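Local atomic coordinates of putative O-acetylhomoserine (Thiol)-lyase (Campylobacter jejuni, PDB entry 4OC9), a protein that probably uses pyridoxal 5'-phosphate to make homocysteine from O-acetylhomoserine and sulfide. Residues D[351-363]-D[412-424]. Residues are numbered along the deposited sequence; the frame is centred on the assembly and turned at random.
Sequences EHARRICDKTQLF and DDLIADLKQAIES
Helices 351-359 and 412-422 pack at 134° between their N-to-C directions, their axes 8.5 Å apart at closest approach. Ala421, with only a methyl group, lets the backbones come close, its CA 4.9 Å from Ile356 CA; its CB touches Lys359 CB and Thr360 CG2. Beyond the first helix, the buried carboxylate of Asp417 gathers the chain as it turns. Its chi1 of -177° swings the carboxylate toward the turn, where OD1 takes Gln361 N at 2.7 Å through the syn lone pair, while OD2 accepts both Leu362 N, from above the carboxylate plane, and Phe363 N; a carboxylate suits three successive amides. Gln420 NE2 hydrogen-bonds to Asp417 OD1 and, nearly straight, to Lys359 O at 3.1 Å, one amide serving two acceptors. Leu418 CD2 lies over a face of the Phe363 ring in a CH-pi contact, 4.1 Å from the centroid. At the other end, His352 NE2 donates an almost straight bond (174°) to Ile422 O, 2.8 Å away and in the ring plane, and Arg355 NE forms a salt bridge with the C-terminal carboxylate of Ser424, its hydrogen bonds to OXT and O being weak. The two helices join over the sheet containing strands 375-377 and 401-405, an alpha/beta arrangement characteristic of the C-terminal domain of fold-type I PLP enzymes.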
ATOM      1  N   GLU D 351     -16.255  38.513  10.086  1.00 23.34           N
ATOM      2  CA  GLU D 351     -16.146  37.989  11.460  1.00 25.06           C
ATOM      3  C   GLU D 351     -17.048  36.802  11.736  1.00 22.10           C
ATOM      4  O   GLU D 351     -16.685  35.912  12.504  1.00 19.97           O
ATOM      5  CB  GLU D 351     -16.360  39.095  12.498  1.00 31.48           C
ATOM      6  CG  GLU D 351     -15.248  40.160  12.552  1.00 39.09           C
ATOM      7  CD  GLU D 351     -13.903  39.632  13.093  1.00 48.77           C
ATOM      8  OE1 GLU D 351     -13.897  38.663  13.878  1.00 51.93           O
ATOM      9  OE2 GLU D 351     -12.850  40.241  12.787  1.00 63.62           O
ATOM     10  N   HIS D 352     -18.214  36.778  11.096  1.00 21.82           N
ATOM     11  CA  HIS D 352     -19.169  35.689  11.276  1.00 22.17           C
ATOM     12  C   HIS D 352     -18.672  34.446  10.545  1.00 19.47           C
ATOM     13  O   HIS D 352     -18.689  33.352  11.096  1.00 18.31           O
ATOM     14  CB  HIS D 352     -20.573  36.134  10.859  1.00 24.90           C
ATOM     15  CG  HIS D 352     -21.653  35.111  11.108  1.00 29.62           C
ATOM     16  ND1 HIS D 352     -22.526  34.681  10.127  1.00 29.96           N
ATOM     17  CD2 HIS D 352     -21.943  34.373  12.209  1.00 27.61           C
ATOM     18  CE1 HIS D 352     -23.364  33.795  10.634  1.00 27.28           C
ATOM     19  NE2 HIS D 352     -23.018  33.572  11.891  1.00 29.72           N
ATOM     20  N   ALA D 353     -18.155  34.639   9.341  1.00 18.44           N
ATOM     21  CA  ALA D 353     -17.607  33.533   8.535  1.00 19.34           C
ATOM     22  C   ALA D 353     -16.453  32.813   9.244  1.00 22.47           C
ATOM     23  O   ALA D 353     -16.288  31.599   9.158  1.00 21.50           O
ATOM     24  CB  ALA D 353     -17.119  34.049   7.209  1.00 17.49           C
ATOM     25  N   ARG D 354     -15.681  33.596   9.982  1.00 25.11           N
ATOM     26  CA  ARG D 354     -14.552  33.106  10.705  1.00 25.67           C
ATOM     27  C   ARG D 354     -15.046  32.349  11.961  1.00 24.60           C
ATOM     28  O   ARG D 354     -14.510  31.281  12.301  1.00 28.13           O
ATOM     29  CB  ARG D 354     -13.699  34.320  11.062  1.00 27.21           C
ATOM     30  CG  ARG D 354     -12.244  34.145  11.356  1.00 29.32           C
ATOM     31  CD  ARG D 354     -11.612  35.503  11.736  1.00 32.09           C
ATOM     32  NE  ARG D 354     -10.464  35.151  12.588  1.00 38.79           N
ATOM     33  CZ  ARG D 354     -10.546  34.790  13.885  1.00 44.05           C
ATOM     34  NH1 ARG D 354      -9.447  34.490  14.594  1.00 47.71           N
ATOM     35  NH2 ARG D 354     -11.730  34.702  14.494  1.00 44.74           N
ATOM     36  N   ARG D 355     -16.051  32.863  12.675  1.00 25.03           N
ATOM     37  CA  ARG D 355     -16.537  32.137  13.870  1.00 25.38           C
ATOM     38  C   ARG D 355     -17.066  30.781  13.482  1.00 22.75           C
ATOM     39  O   ARG D 355     -16.883  29.816  14.208  1.00 28.32           O
ATOM     40  CB  ARG D 355     -17.614  32.870  14.677  1.00 28.95           C
ATOM     41  CG  ARG D 355     -17.124  34.069  15.462  1.00 32.28           C
ATOM     42  CD  ARG D 355     -18.191  34.613  16.413  1.00 34.68           C
ATOM     43  NE  ARG D 355     -19.440  34.979  15.735  1.00 39.99           N
ATOM     44  CZ  ARG D 355     -19.664  36.139  15.107  1.00 46.05           C
ATOM     45  NH1 ARG D 355     -18.708  37.051  14.999  1.00 51.77           N
ATOM     46  NH2 ARG D 355     -20.836  36.368  14.531  1.00 47.19           N
ATOM     47  N   ILE D 356     -17.761  30.737  12.356  1.00 19.36           N
ATOM     48  CA  ILE D 356     -18.325  29.510  11.848  1.00 17.22           C
ATOM     49  C   ILE D 356     -17.216  28.506  11.606  1.00 15.37           C
ATOM     50  O   ILE D 356     -17.296  27.379  12.092  1.00 16.06           O
ATOM     51  CB  ILE D 356     -19.128  29.750  10.559  1.00 16.65           C
ATOM     52  CG1 ILE D 356     -20.389  30.571  10.863  1.00 15.88           C
ATOM     53  CG2 ILE D 356     -19.587  28.424   9.974  1.00 16.12           C
ATOM     54  CD1 ILE D 356     -21.161  30.990   9.642  1.00 16.33           C
ATOM     55  N   CYS D 357     -16.206  28.888  10.843  1.00 16.97           N
ATOM     56  CA  CYS D 357     -15.074  27.985  10.571  1.00 19.13           C
ATOM     57  C   CYS D 357     -14.379  27.496  11.842  1.00 19.86           C
ATOM     58  O   CYS D 357     -13.943  26.353  11.906  1.00 22.17           O
ATOM     59  CB  CYS D 357     -14.021  28.638   9.723  1.00 19.92           C
ATOM     60  SG  CYS D 357     -14.557  29.013   8.077  1.00 20.95           S
ATOM     61  N   ASP D 358     -14.333  28.337  12.868  1.00 19.88           N
ATOM     62  CA  ASP D 358     -13.710  27.970  14.128  1.00 22.47           C
ATOM     63  C   ASP D 358     -14.621  27.170  15.103  1.00 20.85           C
ATOM     64  O   ASP D 358     -14.128  26.596  16.082  1.00 24.03           O
ATOM     65  CB  ASP D 358     -13.156  29.246  14.811  1.00 25.65           C
ATOM     66  CG  ASP D 358     -12.001  29.943  13.992  1.00 31.63           C
ATOM     67  OD1 ASP D 358     -11.476  29.401  12.993  1.00 35.20           O
ATOM     68  OD2 ASP D 358     -11.584  31.054  14.366  1.00 33.77           O
ATOM     69  N   LYS D 359     -15.920  27.094  14.801  0.50 19.79           N
ATOM     70  CA  LYS D 359     -16.896  26.387  15.658  0.50 19.67           C
ATOM     71  C   LYS D 359     -17.399  25.026  15.257  0.50 18.51           C
ATOM     72  O   LYS D 359     -17.984  24.330  16.093  0.50 18.21           O
ATOM     73  CB  LYS D 359     -18.291  26.971  15.509  0.50 18.83           C
ATOM     74  CG  LYS D 359     -19.066  26.867  16.788  0.50 19.66           C
ATOM     75  CD  LYS D 359     -18.795  28.034  17.730  0.50 19.16           C
ATOM     76  CE  LYS D 359     -19.635  27.911  19.031  0.50 18.08           C
ATOM     77  NZ  LYS D 359     -19.045  26.906  19.945  0.50 17.09           N
ATOM     78  N   THR D 360     -17.379  24.739  13.963  1.00 17.47           N
ATOM     79  CA  THR D 360     -17.879  23.457  13.500  1.00 15.74           C
ATOM     80  C   THR D 360     -17.107  22.314  14.085  1.00 16.47           C
ATOM     81  O   THR D 360     -15.915  22.412  14.266  1.00 16.57           O
ATOM     82  CB  THR D 360     -17.887  23.291  11.984  1.00 15.07           C
ATOM     83  OG1 THR D 360     -16.583  23.552  11.478  1.00 16.45           O
ATOM     84  CG2 THR D 360     -18.887  24.217  11.328  1.00 14.97           C
ATOM     85  N   GLN D 361     -17.820  21.236  14.411  1.00 17.57           N
ATOM     86  CA  GLN D 361     -17.230  20.009  14.980  1.00 22.22           C
ATOM     87  C   GLN D 361     -17.210  18.807  13.985  1.00 19.76           C
ATOM     88  O   GLN D 361     -16.377  17.925  14.119  1.00 23.37           O
ATOM     89  CB  GLN D 361     -17.942  19.588  16.273  1.00 24.73           C
ATOM     90  CG  GLN D 361     -17.938  20.676  17.335  1.00 31.41           C
ATOM     91  CD  GLN D 361     -16.534  21.078  17.776  1.00 42.65           C
ATOM     92  OE1 GLN D 361     -15.647  20.227  17.938  1.00 48.04           O
ATOM     93  NE2 GLN D 361     -16.330  22.376  18.026  1.00 52.02           N
ATOM     94  N   LEU D 362     -18.143  18.756  13.034  1.00 18.12           N
ATOM     95  CA  LEU D 362     -18.207  17.688  12.023  1.00 16.24           C
ATOM     96  C   LEU D 362     -17.608  18.188  10.722  1.00 16.27           C
ATOM     97  O   LEU D 362     -16.930  17.434  10.035  1.00 19.59           O
ATOM     98  CB  LEU D 362     -19.617  17.158  11.794  1.00 15.58           C
ATOM     99  CG  LEU D 362     -20.237  16.441  12.980  1.00 16.07           C
ATOM    100  CD1 LEU D 362     -21.634  15.989  12.593  1.00 15.26           C
ATOM    101  CD2 LEU D 362     -19.371  15.250  13.400  1.00 15.12           C
ATOM    102  N   PHE D 363     -17.926  19.415  10.342  1.00 14.68           N
ATOM    103  CA  PHE D 363     -17.336  19.987   9.164  1.00 13.07           C
ATOM    104  C   PHE D 363     -15.909  20.275   9.614  1.00 12.96           C
ATOM    105  O   PHE D 363     -15.677  21.001  10.583  1.00 12.52           O
ATOM    106  CB  PHE D 363     -18.054  21.226   8.702  1.00 13.02           C
ATOM    107  CG  PHE D 363     -19.361  20.943   8.026  1.00 13.35           C
ATOM    108  CD1 PHE D 363     -20.522  20.720   8.750  1.00 12.98           C
ATOM    109  CD2 PHE D 363     -19.439  20.953   6.649  1.00 12.48           C
ATOM    110  CE1 PHE D 363     -21.727  20.506   8.103  1.00 12.10           C
ATOM    111  CE2 PHE D 363     -20.634  20.702   6.018  1.00 11.93           C
ATOM    112  CZ  PHE D 363     -21.777  20.460   6.754  1.00 11.00           C
ATOM    113  N   ASP D 412     -29.071  15.281   9.613  1.00 12.87           N
ATOM    114  CA  ASP D 412     -29.515  15.965  10.819  1.00 13.91           C
ATOM    115  C   ASP D 412     -28.308  16.359  11.640  1.00 14.62           C
ATOM    116  O   ASP D 412     -28.275  17.460  12.200  1.00 15.14           O
ATOM    117  CB  ASP D 412     -30.489  15.127  11.629  1.00 14.32           C
ATOM    118  CG  ASP D 412     -31.828  14.971  10.948  1.00 17.42           C
ATOM    119  OD1 ASP D 412     -32.194  15.827  10.100  1.00 20.57           O
ATOM    120  OD2 ASP D 412     -32.545  14.006  11.272  1.00 20.74           O
ATOM    121  N   ASP D 413     -27.327  15.458  11.736  1.00 14.10           N
ATOM    122  CA  ASP D 413     -26.086  15.744  12.479  1.00 14.27           C
ATOM    123  C   ASP D 413     -25.323  16.901  11.836  1.00 15.15           C
ATOM    124  O   ASP D 413     -24.818  17.780  12.526  1.00 15.84           O
ATOM    125  CB  ASP D 413     -25.176  14.534  12.506  1.00 13.73           C
ATOM    126  CG  ASP D 413     -25.709  13.424  13.333  1.00 13.30           C
ATOM    127  OD1 ASP D 413     -26.581  13.670  14.185  1.00 14.53           O
ATOM    128  OD2 ASP D 413     -25.244  12.283  13.164  1.00 14.37           O
ATOM    129  N   LEU D 414     -25.275  16.910  10.510  1.00 15.27           N
ATOM    130  CA  LEU D 414     -24.595  17.980   9.803  1.00 16.43           C
ATOM    131  C   LEU D 414     -25.285  19.330  10.006  1.00 16.57           C
ATOM    132  O   LEU D 414     -24.635  20.347  10.252  1.00 14.55           O
ATOM    133  CB  LEU D 414     -24.488  17.665   8.304  1.00 15.85           C
ATOM    134  CG  LEU D 414     -23.631  16.461   7.950  1.00 16.06           C
ATOM    135  CD1 LEU D 414     -23.621  16.312   6.440  1.00 16.39           C
ATOM    136  CD2 LEU D 414     -22.207  16.634   8.472  1.00 15.71           C
ATOM    137  N   ILE D 415     -26.611  19.322   9.871  1.00 17.19           N
ATOM    138  CA  ILE D 415     -27.417  20.537  10.026  1.00 14.71           C
ATOM    139  C   ILE D 415     -27.240  21.061  11.428  1.00 14.21           C
ATOM    140  O   ILE D 415     -26.998  22.234  11.618  1.00 14.20           O
ATOM    141  CB  ILE D 415     -28.871  20.249   9.700  1.00 15.40           C
ATOM    142  CG1 ILE D 415     -29.017  20.087   8.183  1.00 14.75           C
ATOM    143  CG2 ILE D 415     -29.734  21.413  10.139  1.00 16.48           C
ATOM    144  CD1 ILE D 415     -30.387  19.653   7.717  1.00 14.12           C
ATOM    145  N   ALA D 416     -27.303  20.171  12.413  1.00 13.62           N
ATOM    146  CA  ALA D 416     -27.122  20.577  13.799  1.00 12.72           C
ATOM    147  C   ALA D 416     -25.735  21.201  14.047  1.00 12.21           C
ATOM    148  O   ALA D 416     -25.609  22.152  14.816  1.00 12.45           O
ATOM    149  CB  ALA D 416     -27.323  19.394  14.740  1.00 12.82           C
ATOM    150  N   ASP D 417     -24.699  20.643  13.434  1.00 12.07           N
ATOM    151  CA  ASP D 417     -23.343  21.163  13.623  1.00 12.35           C
ATOM    152  C   ASP D 417     -23.284  22.577  13.012  1.00 12.05           C
ATOM    153  O   ASP D 417     -22.712  23.493  13.600  1.00 12.32           O
ATOM    154  CB  ASP D 417     -22.319  20.227  12.965  1.00 12.53           C
ATOM    155  CG  ASP D 417     -20.887  20.671  13.191  1.00 13.70           C
ATOM    156  OD1 ASP D 417     -20.533  21.081  14.321  1.00 15.32           O
ATOM    157  OD2 ASP D 417     -20.076  20.594  12.237  1.00 14.14           O
ATOM    158  N   LEU D 418     -23.832  22.749  11.815  1.00 12.40           N
ATOM    159  CA  LEU D 418     -23.831  24.084  11.167  1.00 12.26           C
ATOM    160  C   LEU D 418     -24.691  25.055  11.912  1.00 12.90           C
ATOM    161  O   LEU D 418     -24.364  26.220  12.040  1.00 11.13           O
ATOM    162  CB  LEU D 418     -24.355  24.023   9.771  1.00 11.32           C
ATOM    163  CG  LEU D 418     -23.502  23.396   8.727  1.00 12.02           C
ATOM    164  CD1 LEU D 418     -24.286  23.293   7.447  1.00 12.01           C
ATOM    165  CD2 LEU D 418     -22.255  24.246   8.525  1.00 12.94           C
ATOM    166  N   LYS D 419     -25.783  24.550  12.458  1.00 15.01           N
ATOM    167  CA  LYS D 419     -26.665  25.405  13.185  1.00 18.32           C
ATOM    168  C   LYS D 419     -25.951  26.036  14.373  1.00 17.41           C
ATOM    169  O   LYS D 419     -26.017  27.250  14.569  1.00 15.61           O
ATOM    170  CB  LYS D 419     -27.882  24.628  13.694  1.00 20.90           C
ATOM    171  CG  LYS D 419     -28.961  25.491  14.332  1.00 23.41           C
ATOM    172  CD  LYS D 419     -30.131  24.647  14.809  1.00 28.18           C
ATOM    173  CE  LYS D 419     -31.364  25.473  15.130  1.00 33.19           C
ATOM    174  NZ  LYS D 419     -31.212  26.475  16.202  1.00 33.91           N
ATOM    175  N   GLN D 420     -25.325  25.216  15.193  1.00 17.11           N
ATOM    176  CA  GLN D 420     -24.657  25.754  16.389  1.00 19.40           C
ATOM    177  C   GLN D 420     -23.517  26.692  16.012  1.00 20.00           C
ATOM    178  O   GLN D 420     -23.285  27.683  16.699  1.00 20.49           O
ATOM    179  CB  GLN D 420     -24.280  24.633  17.402  1.00 17.43           C
ATOM    180  CG  GLN D 420     -23.237  23.610  16.950  1.00 18.11           C
ATOM    181  CD  GLN D 420     -21.808  24.141  16.951  1.00 19.42           C
ATOM    182  OE1 GLN D 420     -21.429  24.935  17.813  1.00 18.62           O
ATOM    183  NE2 GLN D 420     -20.988  23.632  16.047  1.00 19.84           N
ATOM    184  N   ALA D 421     -22.833  26.409  14.913  1.00 21.86           N
ATOM    185  CA  ALA D 421     -21.713  27.263  14.498  1.00 22.64           C
ATOM    186  C   ALA D 421     -22.218  28.617  14.021  1.00 24.51           C
ATOM    187  O   ALA D 421     -21.707  29.673  14.415  1.00 24.59           O
ATOM    188  CB  ALA D 421     -20.906  26.581  13.437  1.00 23.53           C
ATOM    189  N   ILE D 422     -23.242  28.580  13.205  1.00 23.22           N
ATOM    190  CA  ILE D 422     -23.860  29.800  12.689  1.00 25.24           C
ATOM    191  C   ILE D 422     -24.484  30.699  13.746  1.00 23.15           C
ATOM    192  O   ILE D 422     -24.356  31.910  13.688  1.00 25.80           O
ATOM    193  CB  ILE D 422     -24.987  29.396  11.744  1.00 26.75           C
ATOM    194  CG1 ILE D 422     -24.409  28.774  10.470  1.00 27.88           C
ATOM    195  CG2 ILE D 422     -25.873  30.567  11.414  1.00 28.05           C
ATOM    196  CD1 ILE D 422     -25.493  28.145   9.612  1.00 34.32           C
ATOM    197  N   GLU D 423     -25.163  30.091  14.701  1.00 25.44           N
ATOM    198  CA  GLU D 423     -25.853  30.815  15.774  1.00 25.53           C
ATOM    199  C   GLU D 423     -24.934  31.336  16.847  1.00 31.22           C
ATOM    200  O   GLU D 423     -25.406  31.936  17.795  1.00 32.22           O
ATOM    201  CB  GLU D 423     -27.009  29.970  16.321  1.00 22.30           C
ATOM    202  CG  GLU D 423     -28.051  29.712  15.241  1.00 21.09           C
ATOM    203  CD  GLU D 423     -29.154  28.785  15.657  1.00 19.46           C
ATOM    204  OE1 GLU D 423     -29.149  28.264  16.805  1.00 22.72           O
ATOM    205  OE2 GLU D 423     -30.018  28.491  14.796  1.00 16.43           O
ATOM    206  N   SER D 424     -23.651  30.980  16.784  1.00 40.28           N
ATOM    207  CA  SER D 424     -22.645  31.512  17.732  1.00 46.49           C
ATOM    208  C   SER D 424     -21.724  32.378  16.912  1.00 52.68           C
ATOM    209  O   SER D 424     -22.276  33.340  16.355  1.00 55.71           O
ATOM    210  CB  SER D 424     -21.889  30.520  18.640  1.00 45.97           C
ATOM    211  OG  SER D 424     -22.660  30.036  19.742  1.00 46.22           O
ATOM    212  OXT SER D 424     -20.510  32.154  16.752  1.00 61.68           O
TER